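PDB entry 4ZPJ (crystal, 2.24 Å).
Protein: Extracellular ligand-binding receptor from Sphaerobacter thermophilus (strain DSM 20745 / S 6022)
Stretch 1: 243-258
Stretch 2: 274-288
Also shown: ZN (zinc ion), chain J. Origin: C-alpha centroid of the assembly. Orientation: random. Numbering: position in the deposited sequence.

Stretch 1, residues 243-258: IEQAAAEADAVFAFHG
Stretch 2, residues 274-288: GLKDSIPLIPSGADV

The two stretches meet as neighbouring parallel strands, 252-256 and 281-283, flanked by a small apolar cluster at one end and an aspartate clasp at the other; they bury 796 Å², both sides summed. The strand axes approach to 4.7 Å and their directions diverge by 20°. Val253 to Phe256 are extended (phi -109 to -133, psi 132 to 140). Val253 pairs with Leu281, Phe254 with Ile282 and Ala255 with Pro283, at CA-CA distances of 4.8, 4.7 and 5.0 Å.

The hydrogen-bond ladder has the staggered form of a parallel pair. Val253 N donates to Pro280 O (2.9 Å), Ile282 N to Val253 O (2.8 Å, nearly straight at 169°), Ala255 N to Ile282 O (3.1 Å) and Ser284 N to Ala255 O (2.8 Å). Pro280 and Pro283 have no amide hydrogen, yet neither interrupts the ladder, because the donors on this stretch are Ile282 and Ser284. CA-H...O contacts accompany the rungs, with Phe254 CA 3.2 Å from Ile282 O and Leu281 CA 3.4 Å from Val253 O.

Val253, Ala255, Leu281 and Pro283 share one face of the sheet. Leu281 (chi1 t, chi2 p) brings its end towards the other strand, so that Leu281 CD1 lies 4.0 Å from Val253 CB and 4.1 Å from Ala255 CB, a bump against the small methyl of Ala255. Phe254 and Ile282 occupy the other face. Phe254 (chi1 t, chi2 82°) packs CD1 4.1 Å from Ile282 CG2 and reaches along the neighbouring backbone, its CE1 4.0 Å from Ser284 CA.

Before the strand, the helix ending at Ala246 passes into a 3-10 segment, 247-248. Ile279 (-126/112; chi1 m, chi2 t) is wedged between this segment and the strand. Ile279 CD1 lies 4.0 Å from Ala247 CB and 4.1 Å from Glu244 CG, while Ile279 CG2 packs 3.6 Å from Val253 CG2, Val253 having chi1 t. Leu275 (m, t) extends the cluster, its CD2 4.1 Å from Glu244 CG. Glu244 thus contributes its aliphatic stem, while its OE1 binds the zinc ion at 2.0 Å; the oxygen of water 1 lies 2.5 Å from ZN. Next to Val253, Ala252 CB lies 4.1 Å from Pro280 CB. Pro280 CD, in a C-gamma exo ring, lies 3.4 Å from Asp251 O.

Beyond the strands, residues 285-287 adopt helical phi/psi angles. Asp287 N donates to Ser284 O (2.8 Å) and Ala286 N to Ser284 OG (2.9 Å) within this turn, which lies beside Phe256 (chi1 t, chi2 -88°). Ser284 OG sits at the ring edge, 3.4 Å from Phe256 CD2, and Ala286 CB lies 4.2 Å from Phe256 CE2. Asp287 (chi1 m, chi2 47°) grips His257 (-133/-3; chi1 m, chi2 82°) twice: His257 N donates to Asp287 OD1 (2.8 Å) and His257 ND1 to Asp287 OD2 (2.7 Å), the latter at the imidazole edge. Gly258 CA is 3.8 Å from Ala286 CB. At 80/174, a CB on Gly258 would jam against the preceding carbonyl oxygen, so this bend calls for glycine.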

ATOM      1  N   ILE A 243      12.421 -14.072 -19.267  1.00 55.78           N
ATOM      2  CA  ILE A 243      12.715 -14.367 -17.887  1.00 52.74           C
ATOM      3  C   ILE A 243      13.383 -15.720 -17.819  1.00 53.09           C
ATOM      4  O   ILE A 243      14.389 -15.845 -17.143  1.00 52.62           O
ATOM      5  CB  ILE A 243      11.461 -14.346 -16.990  1.00 50.41           C
ATOM      6  CG1 ILE A 243      10.936 -12.907 -16.868  1.00 49.11           C
ATOM      7  CG2 ILE A 243      11.763 -14.972 -15.632  1.00 49.01           C
ATOM      8  CD1 ILE A 243       9.502 -12.793 -16.387  1.00 47.71           C
ATOM      9  N   GLU A 244      12.849 -16.718 -18.511  1.00 55.67           N
ATOM     10  CA  GLU A 244      13.431 -18.049 -18.472  1.00 61.40           C
ATOM     11  C   GLU A 244      14.907 -17.987 -18.773  1.00 61.13           C
ATOM     12  O   GLU A 244      15.710 -18.666 -18.150  1.00 62.80           O
ATOM     13  CB  GLU A 244      12.810 -19.012 -19.513  1.00 70.42           C
ATOM     14  CG  GLU A 244      13.036 -20.479 -19.103  1.00 77.11           C
ATOM     15  CD  GLU A 244      12.960 -21.488 -20.217  1.00 83.82           C
ATOM     16  OE1 GLU A 244      12.566 -21.117 -21.346  1.00 91.49           O
ATOM     17  OE2 GLU A 244      13.265 -22.677 -19.946  1.00 91.29           O
ATOM     18  N   GLN A 245      15.251 -17.214 -19.781  1.00 61.95           N
ATOM     19  CA  GLN A 245      16.620 -17.209 -20.286  1.00 64.64           C
ATOM     20  C   GLN A 245      17.561 -16.534 -19.328  1.00 62.49           C
ATOM     21  O   GLN A 245      18.649 -17.006 -19.092  1.00 61.14           O
ATOM     22  CB  GLN A 245      16.690 -16.436 -21.576  1.00 67.77           C
ATOM     23  CG  GLN A 245      16.988 -17.257 -22.816  1.00 72.17           C
ATOM     24  CD  GLN A 245      17.259 -16.313 -23.961  1.00 75.05           C
ATOM     25  OE1 GLN A 245      17.197 -15.089 -23.763  1.00 72.24           O
ATOM     26  NE2 GLN A 245      17.543 -16.847 -25.160  1.00 76.94           N
ATOM     27  N   ALA A 246      17.153 -15.386 -18.807  1.00 61.16           N
ATOM     28  CA  ALA A 246      17.934 -14.725 -17.796  1.00 59.01           C
ATOM     29  C   ALA A 246      18.127 -15.668 -16.602  1.00 58.42           C
ATOM     30  O   ALA A 246      19.234 -15.765 -16.038  1.00 57.45           O
ATOM     31  CB  ALA A 246      17.274 -13.442 -17.375  1.00 58.24           C
ATOM     32  N   ALA A 247      17.091 -16.427 -16.271  1.00 56.24           N
ATOM     33  CA  ALA A 247      17.166 -17.313 -15.122  1.00 56.57           C
ATOM     34  C   ALA A 247      17.998 -18.541 -15.324  1.00 60.12           C
ATOM     35  O   ALA A 247      18.116 -19.324 -14.401  1.00 60.72           O
ATOM     36  CB  ALA A 247      15.786 -17.710 -14.654  1.00 57.50           C
ATOM     37  N   ALA A 248      18.595 -18.728 -16.497  1.00 62.50           N
ATOM     38  CA  ALA A 248      19.612 -19.763 -16.628  1.00 67.95           C
ATOM     39  C   ALA A 248      20.768 -19.472 -15.671  1.00 67.80           C
ATOM     40  O   ALA A 248      21.359 -20.385 -15.101  1.00 65.85           O
ATOM     41  CB  ALA A 248      20.125 -19.859 -18.070  1.00 70.92           C
ATOM     42  N   GLU A 249      21.082 -18.198 -15.488  1.00 70.56           N
ATOM     43  CA  GLU A 249      22.113 -17.809 -14.539  1.00 73.15           C
ATOM     44  C   GLU A 249      21.530 -17.211 -13.249  1.00 69.99           C
ATOM     45  O   GLU A 249      22.095 -16.274 -12.692  1.00 76.61           O
ATOM     46  CB  GLU A 249      23.087 -16.839 -15.223  1.00 79.16           C
ATOM     47  CG  GLU A 249      23.892 -17.478 -16.371  1.00 85.76           C
ATOM     48  CD  GLU A 249      24.793 -18.647 -15.937  1.00 92.06           C
ATOM     49  OE1 GLU A 249      24.267 -19.748 -15.650  1.00 96.80           O
ATOM     50  OE2 GLU A 249      26.037 -18.485 -15.902  1.00 93.73           O
ATOM     51  N   ALA A 250      20.415 -17.750 -12.757  1.00 60.74           N
ATOM     52  CA  ALA A 250      19.734 -17.143 -11.615  1.00 56.96           C
ATOM     53  C   ALA A 250      19.045 -18.194 -10.786  1.00 55.04           C
ATOM     54  O   ALA A 250      18.789 -19.287 -11.264  1.00 52.27           O
ATOM     55  CB  ALA A 250      18.714 -16.121 -12.075  1.00 59.23           C
ATOM     56  N   ASP A 251      18.734 -17.845  -9.547  1.00 50.39           N
ATOM     57  CA  ASP A 251      18.047 -18.753  -8.662  1.00 50.88           C
ATOM     58  C   ASP A 251      16.517 -18.501  -8.557  1.00 49.77           C
ATOM     59  O   ASP A 251      15.805 -19.416  -8.166  1.00 50.78           O
ATOM     60  CB  ASP A 251      18.695 -18.685  -7.282  1.00 51.39           C
ATOM     61  CG  ASP A 251      20.202 -18.837  -7.363  1.00 53.98           C
ATOM     62  OD1 ASP A 251      20.625 -19.857  -7.994  1.00 54.74           O
ATOM     63  OD2 ASP A 251      20.940 -17.927  -6.824  1.00 51.09           O
ATOM     64  N   ALA A 252      16.037 -17.304  -8.903  1.00 45.42           N
ATOM     65  CA  ALA A 252      14.626 -16.909  -8.623  1.00 47.62           C
ATOM     66  C   ALA A 252      14.243 -15.637  -9.337  1.00 43.44           C
ATOM     67  O   ALA A 252      15.107 -14.936  -9.809  1.00 45.20           O
ATOM     68  CB  ALA A 252      14.353 -16.722  -7.116  1.00 44.32           C
ATOM     69  N   VAL A 253      12.953 -15.334  -9.351  1.00 39.48           N
ATOM     70  CA  VAL A 253      12.435 -14.151  -9.999  1.00 40.62           C
ATOM     71  C   VAL A 253      11.596 -13.372  -9.021  1.00 38.64           C
ATOM     72  O   VAL A 253      10.882 -13.977  -8.299  1.00 40.47           O
ATOM     73  CB  VAL A 253      11.462 -14.564 -11.135  1.00 40.75           C
ATOM     74  CG1 VAL A 253      10.902 -13.340 -11.846  1.00 39.59           C
ATOM     75  CG2 VAL A 253      12.194 -15.446 -12.099  1.00 43.10           C
ATOM     76  N   PHE A 254      11.680 -12.054  -9.015  1.00 37.96           N
ATOM     77  CA  PHE A 254      10.718 -11.207  -8.323  1.00 37.74           C
ATOM     78  C   PHE A 254       9.880 -10.489  -9.383  1.00 39.02           C
ATOM     79  O   PHE A 254      10.452  -9.960 -10.323  1.00 41.81           O
ATOM     80  CB  PHE A 254      11.416 -10.178  -7.443  1.00 37.28           C
ATOM     81  CG  PHE A 254      10.503  -9.050  -6.970  1.00 38.02           C
ATOM     82  CD1 PHE A 254       9.653  -9.213  -5.875  1.00 40.18           C
ATOM     83  CD2 PHE A 254      10.495  -7.847  -7.602  1.00 40.55           C
ATOM     84  CE1 PHE A 254       8.792  -8.188  -5.459  1.00 39.56           C
ATOM     85  CE2 PHE A 254       9.651  -6.815  -7.199  1.00 40.37           C
ATOM     86  CZ  PHE A 254       8.808  -6.978  -6.139  1.00 39.03           C
ATOM     87  N   ALA A 255       8.553 -10.471  -9.237  1.00 38.61           N
ATOM     88  CA  ALA A 255       7.647  -9.789 -10.176  1.00 37.64           C
ATOM     89  C   ALA A 255       6.574  -8.907  -9.502  1.00 37.90           C
ATOM     90  O   ALA A 255       5.923  -9.297  -8.483  1.00 37.82           O
ATOM     91  CB  ALA A 255       6.962 -10.799 -11.040  1.00 39.32           C
ATOM     92  N   PHE A 256       6.393  -7.722 -10.082  1.00 36.30           N
ATOM     93  CA  PHE A 256       5.368  -6.756  -9.661  1.00 36.95           C
ATOM     94  C   PHE A 256       4.543  -6.218 -10.816  1.00 38.23           C
ATOM     95  O   PHE A 256       5.091  -5.789 -11.830  1.00 38.05           O
ATOM     96  CB  PHE A 256       6.032  -5.573  -8.970  1.00 37.41           C
ATOM     97  CG  PHE A 256       5.134  -4.404  -8.789  1.00 38.25           C
ATOM     98  CD1 PHE A 256       5.013  -3.435  -9.792  1.00 39.44           C
ATOM     99  CD2 PHE A 256       4.429  -4.245  -7.609  1.00 39.10           C
ATOM    100  CE1 PHE A 256       4.176  -2.340  -9.628  1.00 39.16           C
ATOM    101  CE2 PHE A 256       3.579  -3.145  -7.430  1.00 39.71           C
ATOM    102  CZ  PHE A 256       3.465  -2.189  -8.441  1.00 40.31           C
ATOM    103  N   HIS A 257       3.222  -6.224 -10.648  1.00 41.52           N
ATOM    104  CA  HIS A 257       2.290  -5.609 -11.596  1.00 42.25           C
ATOM    105  C   HIS A 257       1.270  -4.765 -10.916  1.00 42.80           C
ATOM    106  O   HIS A 257       0.466  -4.146 -11.580  1.00 46.78           O
ATOM    107  CB  HIS A 257       1.529  -6.667 -12.366  1.00 42.82           C
ATOM    108  CG  HIS A 257       2.401  -7.573 -13.131  1.00 45.22           C
ATOM    109  ND1 HIS A 257       3.036  -8.659 -12.553  1.00 46.41           N
ATOM    110  CD2 HIS A 257       2.828  -7.512 -14.409  1.00 46.73           C
ATOM    111  CE1 HIS A 257       3.768  -9.261 -13.469  1.00 46.21           C
ATOM    112  NE2 HIS A 257       3.689  -8.561 -14.592  1.00 47.36           N
ATOM    113  N   GLY A 258       1.271  -4.719  -9.595  1.00 43.84           N
ATOM    114  CA  GLY A 258       0.161  -4.080  -8.875  1.00 40.09           C
ATOM    115  C   GLY A 258      -0.995  -5.056  -8.819  1.00 39.43           C
ATOM    116  O   GLY A 258      -0.944  -6.132  -9.373  1.00 44.23           O
ATOM    117  N   GLY A 274       4.801 -23.247 -17.429  1.00 47.87           N
ATOM    118  CA  GLY A 274       5.684 -24.291 -16.921  1.00 49.87           C
ATOM    119  C   GLY A 274       6.786 -23.755 -16.017  1.00 50.48           C
ATOM    120  O   GLY A 274       7.509 -24.531 -15.385  1.00 49.50           O
ATOM    121  N   LEU A 275       6.878 -22.431 -15.925  1.00 48.47           N
ATOM    122  CA  LEU A 275       7.913 -21.810 -15.110  1.00 48.55           C
ATOM    123  C   LEU A 275       7.679 -22.007 -13.634  1.00 47.24           C
ATOM    124  O   LEU A 275       8.602 -22.097 -12.887  1.00 49.88           O
ATOM    125  CB  LEU A 275       8.079 -20.320 -15.424  1.00 46.54           C
ATOM    126  CG  LEU A 275       8.407 -20.005 -16.879  1.00 51.04           C
ATOM    127  CD1 LEU A 275       9.122 -18.662 -16.972  1.00 52.50           C
ATOM    128  CD2 LEU A 275       9.288 -21.065 -17.540  1.00 53.89           C
ATOM    129  N   LYS A 276       6.459 -22.095 -13.196  1.00 49.95           N
ATOM    130  CA  LYS A 276       6.256 -22.308 -11.773  1.00 49.78           C
ATOM    131  C   LYS A 276       6.908 -23.618 -11.310  1.00 55.03           C
ATOM    132  O   LYS A 276       7.509 -23.683 -10.232  1.00 52.14           O
ATOM    133  CB  LYS A 276       4.779 -22.274 -11.463  1.00 49.89           C
ATOM    134  CG  LYS A 276       4.565 -22.475 -10.021  1.00 50.29           C
ATOM    135  CD  LYS A 276       3.185 -22.202  -9.565  1.00 51.03           C
ATOM    136  CE  LYS A 276       3.268 -22.061  -8.039  1.00 51.73           C
ATOM    137  NZ  LYS A 276       1.959 -22.444  -7.517  1.00 53.28           N
ATOM    138  N   ASP A 277       6.844 -24.645 -12.156  1.00 57.10           N
ATOM    139  CA  ASP A 277       7.431 -25.929 -11.836  1.00 63.02           C
ATOM    140  C   ASP A 277       8.954 -25.862 -11.718  1.00 63.29           C
ATOM    141  O   ASP A 277       9.537 -26.749 -11.105  1.00 63.06           O
ATOM    142  CB  ASP A 277       7.037 -27.030 -12.866  1.00 67.64           C
ATOM    143  CG  ASP A 277       5.587 -27.566 -12.673  1.00 76.66           C
ATOM    144  OD1 ASP A 277       4.779 -26.939 -11.943  1.00 80.85           O
ATOM    145  OD2 ASP A 277       5.245 -28.629 -13.268  1.00 87.78           O
ATOM    146  N   SER A 278       9.599 -24.846 -12.306  1.00 60.82           N
ATOM    147  CA  SER A 278      11.064 -24.864 -12.429  1.00 60.82           C
ATOM    148  C   SER A 278      11.820 -23.659 -11.888  1.00 58.09           C
ATOM    149  O   SER A 278      12.973 -23.801 -11.552  1.00 59.48           O
ATOM    150  CB  SER A 278      11.499 -25.119 -13.892  1.00 60.77           C
ATOM    151  OG  SER A 278      10.800 -24.287 -14.790  1.00 62.99           O
ATOM    152  N   ILE A 279      11.195 -22.490 -11.823  1.00 55.10           N
ATOM    153  CA  ILE A 279      11.864 -21.268 -11.396  1.00 50.60           C
ATOM    154  C   ILE A 279      11.103 -20.592 -10.244  1.00 46.43           C
ATOM    155  O   ILE A 279       9.991 -20.096 -10.433  1.00 44.21           O
ATOM    156  CB  ILE A 279      11.991 -20.308 -12.579  1.00 53.30           C
ATOM    157  CG1 ILE A 279      12.911 -20.903 -13.634  1.00 56.97           C
ATOM    158  CG2 ILE A 279      12.574 -18.989 -12.162  1.00 52.90           C
ATOM    159  CD1 ILE A 279      12.693 -20.271 -14.997  1.00 61.30           C
ATOM    160  N   PRO A 280      11.702 -20.574  -9.047  1.00 43.32           N
ATOM    161  CA  PRO A 280      11.002 -19.943  -7.918  1.00 43.35           C
ATOM    162  C   PRO A 280      10.645 -18.514  -8.194  1.00 39.11           C
ATOM    163  O   PRO A 280      11.423 -17.773  -8.772  1.00 39.84           O
ATOM    164  CB  PRO A 280      12.020 -20.032  -6.756  1.00 43.14           C
ATOM    165  CG  PRO A 280      12.891 -21.226  -7.131  1.00 44.95           C
ATOM    166  CD  PRO A 280      12.986 -21.182  -8.641  1.00 45.61           C
ATOM    167  N   LEU A 281       9.473 -18.126  -7.742  1.00 39.00           N
ATOM    168  CA  LEU A 281       8.957 -16.804  -8.018  1.00 39.30           C
ATOM    169  C   LEU A 281       8.518 -16.175  -6.712  1.00 39.79           C
ATOM    170  O   LEU A 281       7.836 -16.832  -5.914  1.00 38.28           O
ATOM    171  CB  LEU A 281       7.773 -16.928  -8.952  1.00 39.56           C
ATOM    172  CG  LEU A 281       6.905 -15.697  -9.113  1.00 39.72           C
ATOM    173  CD1 LEU A 281       7.678 -14.586  -9.775  1.00 40.58           C
ATOM    174  CD2 LEU A 281       5.699 -16.068  -9.942  1.00 40.88           C
ATOM    175  N   ILE A 282       8.895 -14.902  -6.507  1.00 37.98           N
ATOM    176  CA  ILE A 282       8.424 -14.131  -5.391  1.00 36.07           C
ATOM    177  C   ILE A 282       7.582 -13.043  -6.015  1.00 39.03           C
ATOM    178  O   ILE A 282       8.102 -12.131  -6.689  1.00 38.53           O
ATOM    179  CB  ILE A 282       9.572 -13.526  -4.583  1.00 36.15           C
ATOM    180  CG1 ILE A 282      10.368 -14.641  -3.917  1.00 38.33           C
ATOM    181  CG2 ILE A 282       9.035 -12.511  -3.594  1.00 33.43           C
ATOM    182  CD1 ILE A 282      11.592 -14.191  -3.183  1.00 38.50           C
ATOM    183  N   PRO A 283       6.265 -13.164  -5.856  1.00 38.70           N
ATOM    184  CA  PRO A 283       5.403 -12.126  -6.304  1.00 37.33           C
ATOM    185  C   PRO A 283       5.433 -10.990  -5.357  1.00 37.13           C
ATOM    186  O   PRO A 283       5.693 -11.157  -4.163  1.00 34.79           O
ATOM    187  CB  PRO A 283       4.003 -12.732  -6.230  1.00 38.65           C
ATOM    188  CG  PRO A 283       4.143 -14.121  -5.771  1.00 39.12           C
ATOM    189  CD  PRO A 283       5.534 -14.253  -5.190  1.00 39.58           C
ATOM    190  N   SER A 284       5.115  -9.823  -5.882  1.00 38.03           N
ATOM    191  CA  SER A 284       4.805  -8.706  -5.021  1.00 37.84           C
ATOM    192  C   SER A 284       3.543  -9.028  -4.233  1.00 35.84           C
ATOM    193  O   SER A 284       2.595  -9.653  -4.764  1.00 33.59           O
ATOM    194  CB  SER A 284       4.567  -7.447  -5.853  1.00 40.15           C
ATOM    195  OG  SER A 284       3.825  -6.501  -5.125  1.00 40.08           O
ATOM    196  N   GLY A 285       3.497  -8.539  -3.003  1.00 31.50           N
ATOM    197  CA  GLY A 285       2.279  -8.614  -2.212  1.00 32.55           C
ATOM    198  C   GLY A 285       1.082  -8.027  -2.891  1.00 34.61           C
ATOM    199  O   GLY A 285      -0.034  -8.490  -2.709  1.00 34.47           O
ATOM    200  N   ALA A 286       1.288  -7.028  -3.729  1.00 35.65           N
ATOM    201  CA  ALA A 286       0.155  -6.491  -4.505  1.00 34.76           C
ATOM    202  C   ALA A 286      -0.456  -7.495  -5.488  1.00 36.06           C
ATOM    203  O   ALA A 286      -1.686  -7.478  -5.793  1.00 32.30           O
ATOM    204  CB  ALA A 286       0.610  -5.252  -5.249  1.00 36.72           C
ATOM    205  N   ASP A 287       0.384  -8.403  -5.965  1.00 38.85           N
ATOM    206  CA  ASP A 287      -0.007  -9.293  -7.062  1.00 38.36           C
ATOM    207  C   ASP A 287      -0.805 -10.463  -6.497  1.00 36.67           C
ATOM    208  O   ASP A 287      -1.459 -11.169  -7.234  1.00 35.34           O
ATOM    209  CB  ASP A 287       1.229  -9.832  -7.832  1.00 41.36           C
ATOM    210  CG  ASP A 287       1.810  -8.835  -8.899  1.00 46.18           C
ATOM    211  OD1 ASP A 287       2.007  -7.624  -8.598  1.00 47.19           O
ATOM    212  OD2 ASP A 287       2.098  -9.304 -10.054  1.00 49.15           O
ATOM    213  N   VAL A 288      -0.729 -10.703  -5.190  1.00 37.42           N
ATOM    214  CA  VAL A 288      -1.524 -11.775  -4.588  1.00 37.83           C
ATOM    215  C   VAL A 288      -2.527 -11.217  -3.554  1.00 38.63           C
ATOM    216  O   VAL A 288      -2.950 -11.904  -2.613  1.00 38.36           O
ATOM    217  CB  VAL A 288      -0.631 -12.881  -3.979  1.00 39.43           C
ATOM    218  CG1 VAL A 288       0.128 -13.598  -5.081  1.00 41.30           C
ATOM    219  CG2 VAL A 288       0.321 -12.330  -2.932  1.00 34.93           C
TER
HETATM  220 ZN    ZN J 509      11.445 -22.612 -21.949  1.00 82.13          ZN
HETATM  221  O   HOH W   1       9.725 -23.671 -20.423  1.00 47.95           O